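Local coordinates for TPR repeat-containing protein YrrB (PDB 2Q7F) that is a monomeric tetratricopeptide-repeat protein that could mediate complex formation among RNA sulfuration components, RNA processing components and aminoacyl-tRNA synthetases, at residues I61-A64 against N65-S69; E74-L77 against A78-K82; K108-K111 against D112-K116. One frame throughout, in Å; residues are numbered along the deposited sequence.

Interaction 1 (I61-A64 against N65-S69)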
loop_
_atom_site.group_PDB
_atom_site.type_symbol
_atom_site.label_atom_id
_atom_site.label_comp_id
_atom_site.label_asym_id
_atom_site.label_seq_id
_atom_site.Cartn_x
_atom_site.Cartn_y
_atom_site.Cartn_z
ATOM N N ILE A 61 15.600 17.422 0.360
ATOM C CA ILE A 61 14.871 16.157 0.463
ATOM C C ILE A 61 15.329 15.370 1.690
ATOM O O ILE A 61 14.502 14.886 2.464
ATOM C CB ILE A 61 15.003 15.280 -0.808
ATOM C CG1 ILE A 61 14.557 16.056 -2.052
ATOM C CG2 ILE A 61 14.187 14.005 -0.649
ATOM C CD1 ILE A 61 14.892 15.374 -3.367
ATOM N N ASN A 62 16.643 15.265 1.868
ATOM C CA ASN A 62 17.206 14.574 3.019
ATOM C C ASN A 62 16.746 15.157 4.338
ATOM O O ASN A 62 16.436 14.407 5.272
ATOM C CB ASN A 62 18.722 14.599 2.968
ATOM C CG ASN A 62 19.282 13.756 1.860
ATOM O OD1 ASN A 62 20.414 13.970 1.432
ATOM N ND2 ASN A 62 18.501 12.792 1.379
ATOM N N PHE A 63 16.697 16.488 4.416
ATOM C CA PHE A 63 16.255 17.146 5.637
ATOM C C PHE A 63 14.777 16.886 5.892
ATOM O O PHE A 63 14.372 16.687 7.039
ATOM C CB PHE A 63 16.558 18.646 5.624
ATOM C CG PHE A 63 16.385 19.312 6.974
ATOM C CD1 PHE A 63 16.961 18.766 8.120
ATOM C CD2 PHE A 63 15.655 20.484 7.097
ATOM C CE1 PHE A 63 16.801 19.381 9.366
ATOM C CE2 PHE A 63 15.485 21.103 8.344
ATOM C CZ PHE A 63 16.059 20.554 9.473
ATOM N N ALA A 64 13.988 16.863 4.819
ATOM C CA ALA A 64 12.564 16.538 4.893
ATOM C C ALA A 64 12.327 15.088 5.330
ATOM O O ALA A 64 11.423 14.816 6.127
ATOM C CB ALA A 64 11.889 16.822 3.572
ATOM N N ASN A 65 13.142 14.168 4.813
ATOM C CA ASN A 65 13.142 12.777 5.287
ATOM C C ASN A 65 13.443 12.676 6.780
ATOM O O ASN A 65 12.851 11.867 7.490
ATOM C CB ASN A 65 14.132 11.913 4.497
ATOM C CG ASN A 65 13.737 11.744 3.035
ATOM O OD1 ASN A 65 12.592 11.983 2.655
ATOM N ND2 ASN A 65 14.697 11.342 2.203
ATOM N N LEU A 66 14.366 13.501 7.254
ATOM C CA LEU A 66 14.711 13.500 8.661
ATOM C C LEU A 66 13.517 14.034 9.464
ATOM O O LEU A 66 13.097 13.413 10.439
ATOM C CB LEU A 66 15.989 14.314 8.880
ATOM C CG LEU A 66 16.802 14.380 10.187
ATOM C CD1 LEU A 66 16.498 15.654 10.952
ATOM C CD2 LEU A 66 16.673 13.158 11.086
ATOM N N LEU A 67 12.938 15.146 9.011
ATOM C CA LEU A 67 11.804 15.766 9.691
ATOM C C LEU A 67 10.572 14.874 9.804
ATOM O O LEU A 67 9.845 14.961 10.789
ATOM C CB LEU A 67 11.441 17.098 9.036
ATOM C CG LEU A 67 12.461 18.230 9.143
ATOM C CD1 LEU A 67 12.020 19.369 8.246
ATOM C CD2 LEU A 67 12.651 18.706 10.579
ATOM N N SER A 68 10.351 14.028 8.792
ATOM C CA SER A 68 9.286 13.009 8.811
ATOM C C SER A 68 9.457 12.047 9.973
ATOM O O SER A 68 8.479 11.704 10.639
ATOM C CB SER A 68 9.296 12.169 7.530
ATOM O OG SER A 68 9.016 12.932 6.389
ATOM N N SER A 69 10.699 11.600 10.188
ATOM C CA SER A 69 10.995 10.550 11.156
ATOM C C SER A 69 10.979 11.096 12.574
ATOM O O SER A 69 11.070 10.350 13.551
ATOM C CB SER A 69 12.350 9.895 10.852
ATOM O OG SER A 69 13.454 10.706 11.243
#
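Asn65 N donates to Ile61 O at 2.8 Å, a nearly straight bond of 164° that meets the oxygen almost along the C=O axis. Three more i to i+4 bonds follow, one residue on each time: Leu66 N to Asn62 O, the most bent of the set at 146°, Leu67 N to Phe63 O, and Ser68 N to Ala64 O at 3.0 Å. Ser68 OG also lies 3.1 Å from Ala64 O, folded back beside its own backbone N, but this bond remains unsettled because the hydroxyl could turn to a different acceptor. The side chain of Asn65 runs alongside that of Ile61, pointing the same way, with ND2 3.9 Å from Ile61 CG2. Its OD1 takes a hydrogen bond from Tyr80 of the following helix, and the hydroxyl of Tyr80 also has a weak bond with Ser68 OG. Putting a leucine in place of Asn65 would probably leave the Tyr80 hydroxyl without its amide acceptor and weaken the polar tie between the two helices. These residues belong to helix 57-69, the first helix of the helix-turn-helix pair that makes up TPR 2, and its antiparallel mate is helix 73-86. Packing takes over at Phe63, where chi1 of -168° sets CG beside the carbonyl carbon and brings the ring back toward Leu66 and Leu67. Leu67 lies over one face of the ring in a CH-pi contact, its CG 4.2 Å from the centroid, while CD1 comes to 3.9 Å from Phe63 CE2. Leu66 reaches the same ring obliquely, with CD1 4.1 Å from Phe63 CE1. Phe79 meets the Phe63 ring edge-to-face from helix 73-86, and Phe46 touches it from helix 46-50.

Interaction 2 (E74-L77 against A78-K82); sequences ERAL and AFYDK
Arg75 and Phe79, one helical turn apart, run side by side and point the same way. Phe79 turns an edge to the arginine: Arg75 CG lies in the plane of the ring, 3.9 Å from Phe79 CE2. An extended arginine chain, with CG anti to the backbone N (chi1 -159°), carries Arg75 NE to 3.9 Å from the same Phe79 CE2. The guanidinium is inclined 71° to that ring, so the two planes do not stack. Backbone bonds join the two segments at four positions: Ala78 N to Glu74 O, Phe79 N to Arg75 O, Tyr80 N to Ala76 O and Asp81 N to Leu77 O. The Tyr80 bond is the straightest, 170° at a length of 2.9 Å between Tyr80 N and Ala76 O. In the apolar side-chain pair, Ala76 CB lies 4.0 Å from Tyr80 CE2. Beyond these residues, Glu74 makes a salt bridge with Lys104, while Leu77 packs on Ala97, Val100 and Tyr101 of helix 91-103 and Tyr80 also touches Ala97. The arginine thus serves two kinds of contact with one side chain: its aliphatic stem lies against the Phe79 edge, while its charged end is paired with Glu72 just before the helix.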
loop_
_atom_site.group_PDB
_atom_site.type_symbol
_atom_site.label_atom_id
_atom_site.label_comp_id
_atom_site.label_asym_id
_atom_site.label_seq_id
_atom_site.Cartn_x
_atom_site.Cartn_y
_atom_site.Cartn_z
ATOM N N GLU A 74 4.514 18.692 8.928
ATOM C CA GLU A 74 4.215 19.903 8.148
ATOM C C GLU A 74 5.489 20.539 7.605
ATOM O O GLU A 74 5.549 20.945 6.434
ATOM C CB GLU A 74 3.436 20.932 8.968
ATOM C CG GLU A 74 2.069 20.460 9.454
ATOM C CD GLU A 74 2.178 19.393 10.522
ATOM O OE1 GLU A 74 1.367 18.453 10.519
ATOM O OE2 GLU A 74 3.087 19.485 11.363
ATOM N N ARG A 75 6.500 20.628 8.465
ATOM C CA ARG A 75 7.767 21.191 8.069
ATOM C C ARG A 75 8.442 20.311 7.007
ATOM O O ARG A 75 9.028 20.829 6.062
ATOM C CB ARG A 75 8.653 21.405 9.286
ATOM C CG ARG A 75 9.757 22.427 9.084
ATOM C CD ARG A 75 10.508 22.630 10.388
ATOM N NE ARG A 75 11.678 23.488 10.225
ATOM C CZ ARG A 75 12.833 23.328 10.865
ATOM N NH1 ARG A 75 12.986 22.318 11.712
ATOM N NH2 ARG A 75 13.842 24.175 10.648
ATOM N N ALA A 76 8.332 18.992 7.145
ATOM C CA ALA A 76 8.785 18.070 6.092
ATOM C C ALA A 76 8.187 18.455 4.728
ATOM O O ALA A 76 8.916 18.525 3.705
ATOM C CB ALA A 76 8.448 16.612 6.449
ATOM N N LEU A 77 6.877 18.726 4.727
ATOM C CA LEU A 77 6.149 19.148 3.527
ATOM C C LEU A 77 6.654 20.449 2.947
ATOM O O LEU A 77 6.650 20.622 1.731
ATOM C CB LEU A 77 4.643 19.267 3.793
ATOM C CG LEU A 77 3.873 17.939 3.853
ATOM C CD1 LEU A 77 2.448 18.131 4.372
ATOM C CD2 LEU A 77 3.891 17.166 2.515
ATOM N N ALA A 78 7.081 21.362 3.811
ATOM C CA ALA A 78 7.638 22.621 3.348
ATOM C C ALA A 78 8.990 22.398 2.678
ATOM O O ALA A 78 9.316 23.062 1.707
ATOM C CB ALA A 78 7.740 23.601 4.470
ATOM N N PHE A 79 9.764 21.443 3.174
ATOM C CA PHE A 79 11.056 21.150 2.553
ATOM C C PHE A 79 10.932 20.383 1.234
ATOM O O PHE A 79 11.645 20.695 0.285
ATOM C CB PHE A 79 11.998 20.460 3.532
ATOM C CG PHE A 79 12.684 21.410 4.467
ATOM C CD1 PHE A 79 13.846 22.071 4.078
ATOM C CD2 PHE A 79 12.161 21.670 5.721
ATOM C CE1 PHE A 79 14.477 22.958 4.926
ATOM C CE2 PHE A 79 12.794 22.562 6.583
ATOM C CZ PHE A 79 13.964 23.204 6.175
ATOM N N TYR A 80 10.017 19.401 1.173
ATOM C CA TYR A 80 9.698 18.705 -0.088
ATOM C C TYR A 80 9.215 19.712 -1.110
ATOM O O TYR A 80 9.580 19.633 -2.283
ATOM C CB TYR A 80 8.629 17.622 0.092
ATOM C CG TYR A 80 9.057 16.429 0.909
ATOM C CD1 TYR A 80 10.215 15.685 0.571
ATOM C CD2 TYR A 80 8.307 16.019 2.018
ATOM C CE1 TYR A 80 10.609 14.579 1.333
ATOM C CE2 TYR A 80 8.697 14.911 2.786
ATOM C CZ TYR A 80 9.839 14.204 2.435
ATOM O OH TYR A 80 10.211 13.116 3.194
ATOM N N ASP A 81 8.403 20.665 -0.658
ATOM C CA ASP A 81 7.912 21.733 -1.518
ATOM C C ASP A 81 9.090 22.462 -2.168
ATOM O O ASP A 81 9.132 22.632 -3.382
ATOM C CB ASP A 81 7.031 22.707 -0.732
ATOM C CG ASP A 81 6.348 23.723 -1.620
ATOM O OD1 ASP A 81 6.743 24.906 -1.583
ATOM O OD2 ASP A 81 5.430 23.346 -2.368
ATOM N N LYS A 82 10.052 22.858 -1.348
ATOM C CA LYS A 82 11.246 23.550 -1.808
ATOM C C LYS A 82 12.048 22.737 -2.831
ATOM O O LYS A 82 12.469 23.260 -3.861
ATOM C CB LYS A 82 12.118 23.939 -0.603
ATOM C CG LYS A 82 13.369 24.778 -0.940
ATOM C CD LYS A 82 13.056 26.033 -1.750
ATOM C CE LYS A 82 14.353 26.667 -2.222
ATOM N NZ LYS A 82 14.125 27.955 -2.923
#

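Interaction 3 (K108-K111 against D112-K116)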
loop_
_atom_site.group_PDB
_atom_site.type_symbol
_atom_site.label_atom_id
_atom_site.label_comp_id
_atom_site.label_asym_id
_atom_site.label_seq_id
_atom_site.Cartn_x
_atom_site.Cartn_y
_atom_site.Cartn_z
ATOM N N LYS A 108 -6.355 11.048 -1.248
ATOM C CA LYS A 108 -6.489 11.651 -2.567
ATOM C C LYS A 108 -5.207 12.400 -2.934
ATOM O O LYS A 108 -4.743 12.346 -4.073
ATOM C CB LYS A 108 -7.705 12.580 -2.591
ATOM C CG LYS A 108 -8.084 13.094 -3.961
ATOM C CD LYS A 108 -9.360 13.918 -3.869
ATOM C CE LYS A 108 -10.104 13.943 -5.186
ATOM N NZ LYS A 108 -10.833 15.227 -5.342
ATOM N N GLU A 109 -4.628 13.066 -1.943
ATOM C CA GLU A 109 -3.405 13.834 -2.109
ATOM C C GLU A 109 -2.190 12.904 -2.120
ATOM O O GLU A 109 -1.180 13.197 -2.774
ATOM C CB GLU A 109 -3.287 14.877 -0.988
ATOM C CG GLU A 109 -4.496 15.843 -0.847
ATOM C CD GLU A 109 -5.830 15.151 -0.524
ATOM O OE1 GLU A 109 -6.887 15.632 -0.994
ATOM O OE2 GLU A 109 -5.833 14.127 0.195
ATOM N N ALA A 110 -2.296 11.783 -1.404
ATOM C CA ALA A 110 -1.272 10.728 -1.461
ATOM C C ALA A 110 -1.241 10.019 -2.826
ATOM O O ALA A 110 -0.171 9.665 -3.325
ATOM C CB ALA A 110 -1.460 9.733 -0.337
ATOM N N LYS A 111 -2.414 9.827 -3.430
ATOM C CA LYS A 111 -2.485 9.282 -4.784
ATOM C C LYS A 111 -1.803 10.232 -5.763
ATOM O O LYS A 111 -1.004 9.827 -6.608
ATOM C CB LYS A 111 -3.940 9.059 -5.216
ATOM C CG LYS A 111 -4.071 8.662 -6.682
ATOM C CD LYS A 111 -5.431 8.996 -7.263
ATOM C CE LYS A 111 -5.399 8.892 -8.782
ATOM N NZ LYS A 111 -6.773 8.744 -9.319
ATOM N N ASP A 112 -2.134 11.505 -5.632
ATOM C CA ASP A 112 -1.568 12.537 -6.470
ATOM C C ASP A 112 -0.030 12.500 -6.375
ATOM O O ASP A 112 0.649 12.430 -7.400
ATOM C CB ASP A 112 -2.163 13.884 -6.054
ATOM C CG ASP A 112 -1.876 14.983 -7.043
ATOM O OD1 ASP A 112 -0.739 15.508 -7.043
ATOM O OD2 ASP A 112 -2.797 15.347 -7.806
ATOM N N MET A 113 0.506 12.490 -5.150
ATOM C CA MET A 113 1.958 12.486 -4.934
ATOM C C MET A 113 2.635 11.228 -5.452
ATOM O O MET A 113 3.702 11.307 -6.088
ATOM C CB MET A 113 2.323 12.682 -3.451
ATOM C CG MET A 113 2.129 14.111 -2.880
ATOM S SD MET A 113 2.978 15.478 -3.733
ATOM C CE MET A 113 1.642 16.118 -4.754
ATOM N N PHE A 114 2.027 10.073 -5.177
ATOM C CA PHE A 114 2.603 8.795 -5.607
ATOM C C PHE A 114 2.610 8.643 -7.115
ATOM O O PHE A 114 3.569 8.137 -7.682
ATOM C CB PHE A 114 1.915 7.602 -4.950
ATOM C CG PHE A 114 2.244 7.443 -3.505
ATOM C CD1 PHE A 114 3.544 7.662 -3.040
ATOM C CD2 PHE A 114 1.267 7.063 -2.596
ATOM C CE1 PHE A 114 3.864 7.521 -1.678
ATOM C CE2 PHE A 114 1.578 6.915 -1.238
ATOM C CZ PHE A 114 2.882 7.145 -0.783
ATOM N N GLU A 115 1.537 9.080 -7.763
ATOM C CA GLU A 115 1.474 9.005 -9.207
ATOM C C GLU A 115 2.481 9.974 -9.847
ATOM O O GLU A 115 3.044 9.679 -10.903
ATOM C CB GLU A 115 0.041 9.219 -9.705
ATOM C CG GLU A 115 -0.301 8.348 -10.915
ATOM C CD GLU A 115 -1.762 7.909 -10.960
ATOM O OE1 GLU A 115 -2.230 7.243 -10.014
ATOM O OE2 GLU A 115 -2.444 8.219 -11.956
ATOM N N LYS A 116 2.730 11.110 -9.197
ATOM C CA LYS A 116 3.762 12.042 -9.665
ATOM C C LYS A 116 5.157 11.453 -9.495
ATOM O O LYS A 116 6.035 11.663 -10.344
ATOM C CB LYS A 116 3.666 13.399 -8.966
ATOM C CG LYS A 116 2.482 14.263 -9.394
ATOM C CD LYS A 116 2.649 15.669 -8.867
ATOM C CE LYS A 116 1.351 16.438 -8.812
ATOM N NZ LYS A 116 0.734 16.581 -10.148
#
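Helix 107-120 is the second helix of TPR 3, and here two of its turns are joined through Ala110 and Phe114 and through Lys111 and Glu115. Glu115 N bonds Lys111 O at 2.9 Å, and Phe114 N reaches Ala110 O at the same length with an angle of 161°. Met113 N to Glu109 O and Asp112 N to Lys108 O continue the pattern. Lys111 and Glu115 lie side by side, pointing the same way. With CG anti to the backbone N (chi1 173°) and the chain extended beyond it, the lysine methylenes run alongside the glutamate and bring Lys111 CE to 3.8 Å from Glu115 OE1. Lys111 NZ stays 4.8 Å from Glu115 OE1, so any attraction between the opposite charges is probably a longer-range one, not a salt bridge. On the buried side, Ala110 CB sits 4.2 Å from Phe114 CE2. The helix packs against two others: Phe114 meets Val102 of helix 91-103 and Leu127 and Met130 of helix 125-137, while Lys111 and Glu115 rest on Val134 and Leu131 of the latter.

In the fold
The three contacts follow one another along the chain, the first two within TPR 2 and the third in TPR 3. Interactions 1 and 2 lie on successive helices, their centres about 9 Å apart, and touch directly: Asn65 OD1 and Tyr80 OH are 2.7 Å apart, and Ala64 CB comes to 3.4 Å from Tyr80 CE1. Interaction 3 touches neither. Its centre lies about 15 Å from that of interaction 2, with nearest atoms about 6 Å apart, and about 19 Å from that of interaction 1. Helix 91-103 bridges the gap, taking Leu77 and Tyr80 from interaction 2 and Ala110 and Phe114 from interaction 3, as in other arrays of stacked TPR repeats.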